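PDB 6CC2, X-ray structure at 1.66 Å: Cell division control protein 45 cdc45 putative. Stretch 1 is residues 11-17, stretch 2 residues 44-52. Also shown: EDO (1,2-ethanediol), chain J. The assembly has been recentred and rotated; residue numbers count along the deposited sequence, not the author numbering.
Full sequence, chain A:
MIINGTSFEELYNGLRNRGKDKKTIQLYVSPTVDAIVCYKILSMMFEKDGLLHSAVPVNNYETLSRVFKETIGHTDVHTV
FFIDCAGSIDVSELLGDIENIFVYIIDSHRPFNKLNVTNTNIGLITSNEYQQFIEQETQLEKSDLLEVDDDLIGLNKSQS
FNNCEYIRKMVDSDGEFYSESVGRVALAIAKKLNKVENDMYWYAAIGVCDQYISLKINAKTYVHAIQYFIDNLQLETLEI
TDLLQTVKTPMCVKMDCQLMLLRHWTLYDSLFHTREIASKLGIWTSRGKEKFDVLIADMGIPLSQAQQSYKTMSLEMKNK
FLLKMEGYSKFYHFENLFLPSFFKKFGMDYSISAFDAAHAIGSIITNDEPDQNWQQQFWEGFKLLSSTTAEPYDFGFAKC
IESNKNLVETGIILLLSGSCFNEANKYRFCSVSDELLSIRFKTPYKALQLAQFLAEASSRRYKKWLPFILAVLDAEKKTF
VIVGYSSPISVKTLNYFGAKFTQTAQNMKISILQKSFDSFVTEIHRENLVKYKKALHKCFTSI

Stretch 1, residues 11-17: LYNGLRN
Stretch 2 44-52: MMFEKDGLL

How are the two stretches laid against each other? Residues 11-17 lie within a helix that runs past both ends of the stretch, with phi/psi near -60/-45. Residues 44-48 lie in a second helix that begins earlier in the chain; the chain then leaves helical phi/psi at Gly-50, and Leu-51 comes up against the first helix. The helix axes come no closer than 11.9 Å and cross at -47°, so the gap is filled by side chains and by the turn after the second helix. The nearest CA pair is Arg-16 CA to Leu-51 CA, at 6.9 Å.

What satisfies the backbone where the second helix stops? Gly-50, at phi/psi 72/24, leaves the helix with positive phi, which favours glycine, and forms a Schellman motif. Leu-51 N donates to Phe-46 O at 2.9 Å and Gly-50 N to Glu-47 O at 3.1 Å. Asp-49 N donates to Met-45 O at 3.1 Å, with a weak second bond to Phe-46 O at 3.2 Å. The turn leaves the CA-to-CB bonds of Asp-49 and Leu-51 (-89/117) pointing toward the first helix.

Which polar group crosses the contact? Tyr-12 (chi1 -153°, t; chi2 -88°) starts sideways, but its end comes nearer, and Tyr-12 OH donates to Asp-49 OD2 at 2.7 Å, the one hydrogen bond between the stretches. Asp-49 (chi1 -72°, m; chi2 -53°) places that oxygen near the plane of the tyrosine ring, at its edge; OD2 also bonds elsewhere in the structure, though a close neighbour makes its position less sure. Tyr-12 OH lies 3.2 Å from Met-45 O, but the angle is too poor for a hydrogen bond.

Does Arg-16 pair with the same carboxylate? Not as a salt bridge: Arg-16 NH1 stands 4.1 Å from Asp-49 OD1, near the guanidinium plane, so opposite charges are close without direct pairing. Its other terminal nitrogen is engaged within its own helix, Arg-16 NH2 donating to Asn-13 OD1 at 2.8 Å and 161°. Arg-16 has chi1-chi3 m, t, m and chi4 -115°; Asn-13 has chi1 -78° (m).

Which apolar groups fill the rest of the contact? Leu-15 (m, t) points toward stretch 2, with Leu-15 CD1 3.7 Å from Phe-46 CE1 and Leu-15 CB 3.8 Å from Leu-51 CD2. Phe-46 (chi1 -64°, m; chi2 -14°) also meets the tyrosine, Phe-46 CE1 to Tyr-12 CE2 being 3.8 Å, while Leu-51 (m, p) sets its CD2 4.2 Å from Tyr-12 CZ. Selenomethionine Met-45 (m, t, chi3 -91°) brings its CB within 3.5 Å of Tyr-12 OH.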

# COMPACT_ATOMS: atom_id res chain seq x y z
N LEU A 11 -21.90 20.19 -1.63
CA LEU A 11 -20.58 20.08 -2.25
C LEU A 11 -20.70 19.74 -3.72
O LEU A 11 -20.09 20.40 -4.58
CB LEU A 11 -19.76 19.03 -1.50
CG LEU A 11 -18.26 18.96 -1.82
CD1 LEU A 11 -17.49 18.27 -0.69
CD2 LEU A 11 -18.01 18.24 -3.14
N TYR A 12 -21.47 18.70 -4.05
CA TYR A 12 -21.56 18.24 -5.42
C TYR A 12 -22.32 19.22 -6.32
O TYR A 12 -21.99 19.35 -7.50
CB TYR A 12 -22.22 16.85 -5.46
CG TYR A 12 -21.80 16.03 -6.65
CD1 TYR A 12 -22.49 16.12 -7.86
CD2 TYR A 12 -20.73 15.17 -6.58
CE1 TYR A 12 -22.10 15.38 -8.96
CE2 TYR A 12 -20.33 14.42 -7.67
CZ TYR A 12 -21.02 14.53 -8.85
OH TYR A 12 -20.62 13.78 -9.94
N ASN A 13 -23.34 19.88 -5.78
CA ASN A 13 -24.00 20.94 -6.54
C ASN A 13 -22.99 22.01 -6.94
O ASN A 13 -23.08 22.58 -8.04
CB ASN A 13 -25.13 21.56 -5.72
CG ASN A 13 -26.38 20.71 -5.71
OD1 ASN A 13 -26.55 19.83 -6.55
ND2 ASN A 13 -27.26 20.97 -4.76
N GLY A 14 -22.03 22.31 -6.06
CA GLY A 14 -20.99 23.27 -6.40
C GLY A 14 -20.13 22.79 -7.55
O GLY A 14 -19.81 23.55 -8.47
N LEU A 15 -19.76 21.50 -7.53
CA LEU A 15 -19.01 20.93 -8.64
C LEU A 15 -19.78 21.06 -9.93
O LEU A 15 -19.25 21.51 -10.96
CB LEU A 15 -18.69 19.46 -8.35
CG LEU A 15 -17.89 19.12 -7.11
CD1 LEU A 15 -17.78 17.61 -7.02
CD2 LEU A 15 -16.49 19.74 -7.14
N ARG A 16 -21.06 20.68 -9.91
CA ARG A 16 -21.89 20.78 -11.11
C ARG A 16 -22.00 22.22 -11.60
O ARG A 16 -21.85 22.48 -12.80
CB ARG A 16 -23.28 20.21 -10.83
CG ARG A 16 -23.37 18.69 -10.86
CD ARG A 16 -24.82 18.22 -10.73
NE ARG A 16 -25.27 18.21 -9.34
CZ ARG A 16 -25.61 17.12 -8.65
NH1 ARG A 16 -25.58 15.92 -9.21
NH2 ARG A 16 -26.00 17.24 -7.38
N ASN A 17 -22.28 23.16 -10.70
CA ASN A 17 -22.44 24.55 -11.11
C ASN A 17 -21.15 25.11 -11.70
O ASN A 17 -21.18 25.82 -12.72
CB ASN A 17 -22.89 25.40 -9.93
CG ASN A 17 -24.35 25.18 -9.59
OD1 ASN A 17 -25.09 24.61 -10.39
ND2 ASN A 17 -24.76 25.64 -8.42
N MSE A 44 -16.06 8.03 -11.62
CA MSE A 44 -17.27 7.44 -12.17
C MSE A 44 -18.47 8.38 -12.06
O MSE A 44 -19.26 8.49 -12.99
CB MSE A 44 -17.59 6.12 -11.47
CG MSE A 44 -16.56 5.05 -11.73
SE MSE A 44 -16.70 3.60 -10.45
CE MSE A 44 -18.34 2.74 -11.12
N MSE A 45 -18.60 9.02 -10.90
CA MSE A 45 -19.64 10.02 -10.69
C MSE A 45 -19.43 11.20 -11.61
O MSE A 45 -20.35 11.65 -12.27
CB MSE A 45 -19.64 10.48 -9.23
CG MSE A 45 -20.12 9.41 -8.26
SE MSE A 45 -20.30 10.16 -6.48
CE MSE A 45 -18.49 9.77 -5.83
N PHE A 46 -18.19 11.71 -11.65
CA PHE A 46 -17.89 12.86 -12.49
C PHE A 46 -18.18 12.58 -13.96
O PHE A 46 -18.77 13.42 -14.65
CB PHE A 46 -16.42 13.26 -12.33
CG PHE A 46 -16.05 13.74 -10.95
CD1 PHE A 46 -17.02 14.07 -10.02
CD2 PHE A 46 -14.71 13.84 -10.59
CE1 PHE A 46 -16.66 14.50 -8.76
CE2 PHE A 46 -14.36 14.28 -9.34
CZ PHE A 46 -15.34 14.63 -8.43
N GLU A 47 -17.79 11.40 -14.45
CA GLU A 47 -18.08 11.03 -15.83
C GLU A 47 -19.58 11.08 -16.11
O GLU A 47 -20.03 11.65 -17.11
CB GLU A 47 -17.54 9.64 -16.14
CG GLU A 47 -16.04 9.53 -16.24
CD GLU A 47 -15.57 8.08 -16.34
OE1 GLU A 47 -16.36 7.23 -16.80
OE2 GLU A 47 -14.42 7.80 -15.94
N LYS A 48 -20.38 10.47 -15.22
CA LYS A 48 -21.82 10.40 -15.45
C LYS A 48 -22.44 11.79 -15.49
O LYS A 48 -23.45 11.99 -16.17
CB LYS A 48 -22.47 9.55 -14.36
CG LYS A 48 -23.75 8.86 -14.78
CD LYS A 48 -23.72 7.38 -14.44
CE LYS A 48 -22.76 6.62 -15.34
NZ LYS A 48 -22.62 5.19 -14.93
N ASP A 49 -21.86 12.76 -14.79
CA ASP A 49 -22.38 14.12 -14.74
C ASP A 49 -21.67 15.08 -15.69
O ASP A 49 -21.96 16.28 -15.67
CB ASP A 49 -22.30 14.65 -13.31
CG ASP A 49 -23.31 14.01 -12.38
OD1 ASP A 49 -24.51 14.01 -12.73
OD2 ASP A 49 -22.89 13.51 -11.31
N GLY A 50 -20.75 14.59 -16.51
CA GLY A 50 -20.09 15.44 -17.48
C GLY A 50 -19.10 16.41 -16.88
O GLY A 50 -18.82 17.45 -17.50
N LEU A 51 -18.56 16.12 -15.71
CA LEU A 51 -17.65 17.02 -15.02
C LEU A 51 -16.22 16.74 -15.47
O LEU A 51 -15.71 15.63 -15.26
CB LEU A 51 -17.76 16.88 -13.51
CG LEU A 51 -18.96 17.54 -12.83
CD1 LEU A 51 -20.24 17.18 -13.52
CD2 LEU A 51 -19.01 17.16 -11.37
N LEU A 52 -15.59 17.72 -16.10
CA LEU A 52 -14.21 17.58 -16.54
C LEU A 52 -13.28 17.47 -15.34
O LEU A 52 -13.44 18.17 -14.34
CB LEU A 52 -13.81 18.77 -17.40
CG LEU A 52 -14.72 19.01 -18.60
CD1 LEU A 52 -14.22 20.19 -19.42
CD2 LEU A 52 -14.82 17.76 -19.45
C1 EDO J . -10.19 8.88 -15.88
O1 EDO J . -9.93 10.19 -15.35
C2 EDO J . -11.66 8.55 -15.70
O2 EDO J . -12.46 9.58 -16.30